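Local coordinates for penicillin-binding protein 2B (Streptococcus pneumoniae, PDB 2WAD), which probably acts as an elongasome transpeptidase, forming the peptide cross-links between neighbouring glycan strands of cell wall peptidoglycan, at residues D118-D123 with L165-D170; V204-S209 with I215-S220. All blocks are in the same frame, centred on the assembly; numbering follows the deposited sequence.

Contact 1 of 2, residues D118-D123 with L165-D170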
ATOM      1  N   ASP A 118      11.580  24.665  31.155  1.00 49.63           N
ATOM      2  CA  ASP A 118      10.364  25.462  31.074  1.00 48.35           C
ATOM      3  C   ASP A 118       9.709  25.659  32.434  1.00 47.57           C
ATOM      4  O   ASP A 118       9.499  26.796  32.865  1.00 46.17           O
ATOM      5  CB  ASP A 118       9.381  24.822  30.100  1.00 48.72           C
ATOM      6  CG  ASP A 118       9.677  25.184  28.660  1.00 48.13           C
ATOM      7  OD1 ASP A 118      10.534  26.057  28.418  1.00 51.01           O
ATOM      8  OD2 ASP A 118       9.031  24.605  27.769  1.00 50.59           O
ATOM      9  N   TYR A 119       9.405  24.553  33.113  1.00 48.11           N
ATOM     10  CA  TYR A 119       8.829  24.607  34.458  1.00 45.74           C
ATOM     11  C   TYR A 119       9.706  25.412  35.405  1.00 45.29           C
ATOM     12  O   TYR A 119       9.223  26.213  36.207  1.00 45.74           O
ATOM     13  CB  TYR A 119       8.648  23.191  35.011  1.00 45.45           C
ATOM     14  CG  TYR A 119       8.090  23.165  36.413  1.00 44.64           C
ATOM     15  CD1 TYR A 119       6.721  23.231  36.636  1.00 48.72           C
ATOM     16  CD2 TYR A 119       8.927  23.072  37.516  1.00 43.89           C
ATOM     17  CE1 TYR A 119       6.202  23.209  37.918  1.00 45.25           C
ATOM     18  CE2 TYR A 119       8.415  23.032  38.798  1.00 44.76           C
ATOM     19  CZ  TYR A 119       7.053  23.107  38.990  1.00 45.18           C
ATOM     20  OH  TYR A 119       6.522  23.081  40.257  1.00 52.20           O
ATOM     21  N   TYR A 120      11.013  25.199  35.311  1.00 45.11           N
ATOM     22  CA  TYR A 120      11.957  25.851  36.216  1.00 44.79           C
ATOM     23  C   TYR A 120      11.975  27.367  36.017  1.00 46.37           C
ATOM     24  O   TYR A 120      12.049  28.135  36.982  1.00 44.40           O
ATOM     25  CB  TYR A 120      13.355  25.250  36.022  1.00 43.20           C
ATOM     26  CG  TYR A 120      14.435  25.942  36.818  1.00 44.64           C
ATOM     27  CD1 TYR A 120      14.488  25.825  38.201  1.00 43.69           C
ATOM     28  CD2 TYR A 120      15.403  26.718  36.186  1.00 45.56           C
ATOM     29  CE1 TYR A 120      15.465  26.467  38.936  1.00 44.83           C
ATOM     30  CE2 TYR A 120      16.388  27.370  36.918  1.00 43.86           C
ATOM     31  CZ  TYR A 120      16.413  27.234  38.284  1.00 48.08           C
ATOM     32  OH  TYR A 120      17.388  27.877  39.005  1.00 52.91           O
ATOM     33  N   LEU A 121      11.904  27.782  34.755  1.00 47.79           N
ATOM     34  CA  LEU A 121      11.944  29.194  34.397  1.00 50.05           C
ATOM     35  C   LEU A 121      10.616  29.901  34.667  1.00 51.93           C
ATOM     36  O   LEU A 121      10.541  31.129  34.664  1.00 53.20           O
ATOM     37  CB  LEU A 121      12.337  29.361  32.926  1.00 50.72           C
ATOM     38  CG  LEU A 121      13.717  28.863  32.487  1.00 49.29           C
ATOM     39  CD1 LEU A 121      13.916  29.130  31.013  1.00 54.56           C
ATOM     40  CD2 LEU A 121      14.836  29.480  33.316  1.00 45.29           C
ATOM     41  N   ALA A 122       9.576  29.111  34.911  1.00 51.98           N
ATOM     42  CA  ALA A 122       8.243  29.627  35.170  1.00 52.02           C
ATOM     43  C   ALA A 122       8.205  30.627  36.314  1.00 52.96           C
ATOM     44  O   ALA A 122       7.347  31.499  36.338  1.00 54.38           O
ATOM     45  CB  ALA A 122       7.285  28.484  35.448  1.00 50.57           C
ATOM     46  N   ASP A 123       9.106  30.494  37.279  1.00 54.16           N
ATOM     47  CA  ASP A 123       9.178  31.489  38.337  1.00 56.77           C
ATOM     48  C   ASP A 123       9.752  32.781  37.749  1.00 57.73           C
ATOM     49  O   ASP A 123      10.854  32.769  37.209  1.00 58.96           O
ATOM     50  CB  ASP A 123      10.032  30.966  39.494  1.00 57.27           C
ATOM     51  CG  ASP A 123       9.953  31.848  40.725  1.00 60.19           C
ATOM     52  OD1 ASP A 123       9.737  33.068  40.561  1.00 62.20           O
ATOM     53  OD2 ASP A 123      10.122  31.339  41.857  1.00 68.93           O
ATOM     54  N   LEU A 165      18.117  18.901  38.144  1.00 71.51           N
ATOM     55  CA  LEU A 165      17.498  19.550  39.299  1.00 69.69           C
ATOM     56  C   LEU A 165      16.869  18.456  40.161  1.00 68.71           C
ATOM     57  O   LEU A 165      16.785  17.304  39.739  1.00 68.91           O
ATOM     58  CB  LEU A 165      16.411  20.527  38.822  1.00 69.25           C
ATOM     59  CG  LEU A 165      16.656  21.417  37.591  1.00 66.56           C
ATOM     60  CD1 LEU A 165      15.498  21.416  36.604  1.00 61.81           C
ATOM     61  CD2 LEU A 165      16.998  22.844  37.969  1.00 61.80           C
ATOM     62  N   ASN A 166      16.410  18.799  41.359  1.00 68.29           N
ATOM     63  CA  ASN A 166      15.849  17.784  42.247  1.00 68.13           C
ATOM     64  C   ASN A 166      14.352  17.914  42.556  1.00 66.97           C
ATOM     65  O   ASN A 166      13.939  18.796  43.307  1.00 67.11           O
ATOM     66  CB  ASN A 166      16.667  17.703  43.533  1.00 68.67           C
ATOM     67  CG  ASN A 166      16.131  16.665  44.485  1.00 70.54           C
ATOM     68  OD1 ASN A 166      15.821  15.542  44.087  1.00 72.26           O
ATOM     69  ND2 ASN A 166      15.998  17.042  45.751  1.00 73.97           N
ATOM     70  N   TYR A 167      13.546  17.026  41.981  1.00 66.06           N
ATOM     71  CA  TYR A 167      12.087  17.127  42.061  1.00 64.58           C
ATOM     72  C   TYR A 167      11.455  15.882  42.690  1.00 63.97           C
ATOM     73  O   TYR A 167      11.590  14.783  42.153  1.00 62.02           O
ATOM     74  CB  TYR A 167      11.487  17.390  40.665  1.00 63.17           C
ATOM     75  CG  TYR A 167      11.680  18.813  40.179  1.00 59.02           C
ATOM     76  CD1 TYR A 167      11.277  19.892  40.957  1.00 49.47           C
ATOM     77  CD2 TYR A 167      12.269  19.080  38.949  1.00 58.29           C
ATOM     78  CE1 TYR A 167      11.457  21.193  40.527  1.00 49.82           C
ATOM     79  CE2 TYR A 167      12.459  20.387  38.510  1.00 56.41           C
ATOM     80  CZ  TYR A 167      12.054  21.436  39.307  1.00 53.43           C
ATOM     81  OH  TYR A 167      12.223  22.732  38.887  1.00 53.62           O
ATOM     82  N   THR A 168      10.768  16.052  43.817  1.00 64.31           N
ATOM     83  CA  THR A 168      10.069  14.925  44.431  1.00 64.98           C
ATOM     84  C   THR A 168       9.146  14.361  43.372  1.00 65.18           C
ATOM     85  O   THR A 168       8.920  15.009  42.348  1.00 66.22           O
ATOM     86  CB  THR A 168       9.200  15.316  45.641  1.00 65.83           C
ATOM     87  OG1 THR A 168       8.106  16.136  45.214  1.00 67.24           O
ATOM     88  CG2 THR A 168      10.019  16.027  46.710  1.00 66.20           C
ATOM     89  N   GLU A 169       8.626  13.164  43.626  1.00 64.33           N
ATOM     90  CA  GLU A 169       7.847  12.432  42.635  1.00 64.04           C
ATOM     91  C   GLU A 169       6.479  13.066  42.390  1.00 62.55           C
ATOM     92  O   GLU A 169       5.948  13.013  41.276  1.00 62.01           O
ATOM     93  CB  GLU A 169       7.700  10.960  43.042  1.00 65.98           C
ATOM     94  CG  GLU A 169       9.008  10.166  43.106  1.00 67.85           C
ATOM     95  CD  GLU A 169       9.753  10.137  41.778  1.00 72.03           C
ATOM     96  OE1 GLU A 169       9.164   9.699  40.765  1.00 68.35           O
ATOM     97  OE2 GLU A 169      10.933  10.556  41.751  1.00 73.66           O
ATOM     98  N   ASP A 170       5.918  13.667  43.436  1.00 60.98           N
ATOM     99  CA  ASP A 170       4.678  14.440  43.328  1.00 59.33           C
ATOM    100  C   ASP A 170       4.878  15.715  42.501  1.00 57.13           C
ATOM    101  O   ASP A 170       4.062  16.051  41.645  1.00 54.36           O
ATOM    102  CB  ASP A 170       4.149  14.813  44.718  1.00 58.65           C
ATOM    103  CG  ASP A 170       3.460  13.655  45.420  1.00 60.24           C
ATOM    104  OD1 ASP A 170       3.432  12.526  44.870  1.00 57.49           O
ATOM    105  OD2 ASP A 170       2.942  13.893  46.537  1.00 58.03           O
TER

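Contact 2 of 2, residues V204-S209 with I215-S220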
ATOM      1  N   VAL A 204     -16.979  14.480  38.701  1.00 44.72           N
ATOM      2  CA  VAL A 204     -16.473  15.377  39.739  1.00 42.35           C
ATOM      3  C   VAL A 204     -15.728  16.557  39.102  1.00 41.36           C
ATOM      4  O   VAL A 204     -15.902  17.694  39.540  1.00 40.75           O
ATOM      5  CB  VAL A 204     -15.545  14.657  40.754  1.00 41.66           C
ATOM      6  CG1 VAL A 204     -14.918  15.657  41.700  1.00 41.21           C
ATOM      7  CG2 VAL A 204     -16.301  13.592  41.538  1.00 43.09           C
ATOM      8  N   ILE A 205     -14.909  16.298  38.084  1.00 40.41           N
ATOM      9  CA  ILE A 205     -14.258  17.383  37.344  1.00 41.59           C
ATOM     10  C   ILE A 205     -15.282  18.313  36.692  1.00 44.05           C
ATOM     11  O   ILE A 205     -15.170  19.542  36.783  1.00 45.28           O
ATOM     12  CB  ILE A 205     -13.263  16.885  36.272  1.00 40.66           C
ATOM     13  CG1 ILE A 205     -12.069  16.215  36.946  1.00 39.56           C
ATOM     14  CG2 ILE A 205     -12.763  18.069  35.429  1.00 36.54           C
ATOM     15  CD1 ILE A 205     -11.345  15.229  36.078  1.00 31.66           C
ATOM     16  N   ALA A 206     -16.270  17.715  36.033  1.00 44.41           N
ATOM     17  CA  ALA A 206     -17.377  18.469  35.449  1.00 47.04           C
ATOM     18  C   ALA A 206     -18.039  19.386  36.483  1.00 47.43           C
ATOM     19  O   ALA A 206     -18.540  20.455  36.142  1.00 47.06           O
ATOM     20  CB  ALA A 206     -18.406  17.514  34.839  1.00 47.90           C
ATOM     21  N   SER A 207     -18.033  18.972  37.747  1.00 48.14           N
ATOM     22  CA  SER A 207     -18.711  19.726  38.796  1.00 48.46           C
ATOM     23  C   SER A 207     -17.892  20.867  39.413  1.00 48.32           C
ATOM     24  O   SER A 207     -18.462  21.777  40.021  1.00 49.44           O
ATOM     25  CB  SER A 207     -19.204  18.790  39.900  1.00 48.55           C
ATOM     26  OG  SER A 207     -18.127  18.407  40.742  1.00 51.59           O
ATOM     27  N   ILE A 208     -16.570  20.836  39.294  1.00 47.08           N
ATOM     28  CA  ILE A 208     -15.784  21.935  39.844  1.00 46.28           C
ATOM     29  C   ILE A 208     -14.889  22.638  38.830  1.00 44.62           C
ATOM     30  O   ILE A 208     -14.109  23.516  39.209  1.00 42.85           O
ATOM     31  CB  ILE A 208     -14.958  21.533  41.096  1.00 48.55           C
ATOM     32  CG1 ILE A 208     -13.696  20.756  40.721  1.00 48.81           C
ATOM     33  CG2 ILE A 208     -15.809  20.816  42.155  1.00 51.54           C
ATOM     34  CD1 ILE A 208     -13.917  19.326  40.437  1.00 53.72           C
ATOM     35  N   SER A 209     -15.032  22.275  37.555  1.00 42.62           N
ATOM     36  CA  SER A 209     -14.179  22.780  36.480  1.00 42.72           C
ATOM     37  C   SER A 209     -14.201  24.298  36.353  1.00 43.88           C
ATOM     38  O   SER A 209     -13.208  24.913  35.957  1.00 44.96           O
ATOM     39  CB  SER A 209     -14.520  22.121  35.142  1.00 42.65           C
ATOM     40  OG  SER A 209     -15.878  22.322  34.795  1.00 42.06           O
ATOM     41  N   ILE A 215     -10.267  25.049  31.858  1.00 33.52           N
ATOM     42  CA  ILE A 215     -10.450  23.603  31.972  1.00 33.13           C
ATOM     43  C   ILE A 215     -11.908  23.170  31.875  1.00 32.75           C
ATOM     44  O   ILE A 215     -12.793  23.776  32.468  1.00 31.46           O
ATOM     45  CB  ILE A 215      -9.805  23.021  33.244  1.00 33.62           C
ATOM     46  CG1 ILE A 215      -8.281  23.083  33.125  1.00 27.50           C
ATOM     47  CG2 ILE A 215     -10.269  21.572  33.450  1.00 31.85           C
ATOM     48  CD1 ILE A 215      -7.727  22.004  32.211  1.00 27.29           C
ATOM     49  N   SER A 216     -12.148  22.108  31.118  1.00 31.83           N
ATOM     50  CA  SER A 216     -13.500  21.590  30.996  1.00 33.70           C
ATOM     51  C   SER A 216     -13.425  20.133  30.544  1.00 32.66           C
ATOM     52  O   SER A 216     -12.384  19.669  30.081  1.00 33.13           O
ATOM     53  CB  SER A 216     -14.312  22.427  30.001  1.00 33.89           C
ATOM     54  OG  SER A 216     -14.113  21.968  28.667  1.00 33.07           O
ATOM     55  N   ILE A 217     -14.523  19.404  30.715  1.00 34.10           N
ATOM     56  CA  ILE A 217     -14.639  18.067  30.134  1.00 35.18           C
ATOM     57  C   ILE A 217     -15.270  18.225  28.759  1.00 36.86           C
ATOM     58  O   ILE A 217     -16.177  19.030  28.582  1.00 38.72           O
ATOM     59  CB  ILE A 217     -15.523  17.143  31.013  1.00 35.22           C
ATOM     60  CG1 ILE A 217     -14.874  16.878  32.379  1.00 30.04           C
ATOM     61  CG2 ILE A 217     -15.832  15.840  30.294  1.00 32.41           C
ATOM     62  CD1 ILE A 217     -13.637  15.994  32.318  1.00 27.97           C
ATOM     63  N   SER A 218     -14.761  17.492  27.777  1.00 41.80           N
ATOM     64  CA  SER A 218     -15.438  17.342  26.492  1.00 43.31           C
ATOM     65  C   SER A 218     -15.073  15.994  25.877  1.00 45.23           C
ATOM     66  O   SER A 218     -14.400  15.170  26.502  1.00 44.78           O
ATOM     67  CB  SER A 218     -15.122  18.509  25.550  1.00 42.96           C
ATOM     68  OG  SER A 218     -13.788  18.453  25.082  1.00 40.83           O
ATOM     69  N   THR A 219     -15.528  15.772  24.650  1.00 47.91           N
ATOM     70  CA  THR A 219     -15.382  14.476  23.997  1.00 50.24           C
ATOM     71  C   THR A 219     -14.416  14.582  22.827  1.00 49.82           C
ATOM     72  O   THR A 219     -14.457  15.568  22.104  1.00 50.60           O
ATOM     73  CB  THR A 219     -16.729  14.009  23.421  1.00 51.92           C
ATOM     74  OG1 THR A 219     -16.965  14.691  22.183  1.00 55.49           O
ATOM     75  CG2 THR A 219     -17.880  14.295  24.394  1.00 48.64           C
ATOM     76  N   SER A 220     -13.564  13.575  22.649  1.00 51.19           N
ATOM     77  CA  SER A 220     -12.616  13.496  21.532  1.00 52.85           C
ATOM     78  C   SER A 220     -12.844  12.233  20.669  1.00 54.05           C
ATOM     79  O   SER A 220     -13.966  11.728  20.624  1.00 53.25           O
ATOM     80  CB  SER A 220     -11.191  13.536  22.091  1.00 53.49           C
ATOM     81  OG  SER A 220     -10.219  13.657  21.066  1.00 53.49           O
TER
HETATM   82  O   HOH W   1     -16.670  20.570  32.554  1.00 37.90           O

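Contact 1 of 2, residues D118-D123 with L165-D170
The phenol oxygen OH of Y167 meets two neighbouring tyrosine rings of 118-123. Y167 OH lies in the plane of the Y119 ring, at its edge, 3.6 Å from Y119 CD2. Y167 OH is also at the edge of the Y120 ring, 3.9 Å from Y120 CD1. Both helix tyrosines hold CG anti to the backbone N (chi1 179° for Y119, 175° for Y120), which brings both rings to the Y167 hydroxyl. The Y119 and Y167 rings form an offset edge-to-face pair. The edge of Y119 is turned to the face of Y167, with the planes at 85° and the centroids 5.6 Å apart. L165 adds a CH-pi contact. L165 CD2 lies over one face of Y120, 4.1 Å from the Y120 ring centroid and offset toward the rim. The OH of Y119 is hydrogen-bonded to E174, further along helix 169-182. The contact lies at the surface. T168 is the N-cap of helix 169-182, and its OG1 caps E171 N. This is aromatic packing of helix 113-121 against the lead-in to an N-capped helix, within the PBP dimerisation domain.

Contact 2 of 2, residues V204-S209 with I215-S220
The last turn of helix 199-208 runs up against the start of strand 215-225, with S209 CA 5.7 Å from S216 CA and A206 CA 6.0 Å from I217 CA. I217 has the largest share of the contact. I217 CD1 lies 3.8 Å from I205 CG2, and I217 CG1 is almost as close to it. The two isoleucine side chains cross at about a right angle. In I205 the touching branch is CG2, which stands anti to the backbone N; CG1 (chi1 -67°) is anti to the carbonyl carbon. CG1 of I217 also rests against the helix backbone, 4.0 Å from A206 N. The strand is an outer one of a three-stranded antiparallel sheet, 189-191, 72-83 and 215-225, in the PBP dimerisation domain. S216, S218 and S220 make backbone hydrogen bonds to strand 72-83. I217 N turns to the other edge, toward the helix. There a water bridges the gap: it accepts from I217 N at 3.1 Å and is hydrogen-bonded to S209 OG at 3.0 Å. S209 OG lies between its backbone N and carbonyl carbon (chi1 58°), which brings it to this water. CB of S209 packs on the strand backbone, 3.6 Å from I215 O. The I215 side chain sets out toward the helix and then bends off; it touches F82 on strand 72-83. V204, I205 and I208 touch Y103, which lies in a loop.

Overall arrangement
After strands 51-55 and 63-64 the chain forms strand 72-83, helix 90-100 and helix 113-121. Contact 1 closes a 41-residue excursion that holds helices 124-131 and 150-159 and an unmodelled part. The chain then runs on through helix 169-182 and strand 189-191 to helix 199-208. Contact 2 closes a short loop of five residues and delivers strand 215-225 to the sheet, beside strand 72-83. The two contacts are in series and neither nest nor cross. Their centres are 26 Å apart, and their nearest atoms about 15 Å. Contact 1 ties helix 113-121 to the loop leading into helix 169-182; contact 2 ties helix 199-208 to the sheet. Both lie within the dimerisation domain range, away from the annotated active-site serine.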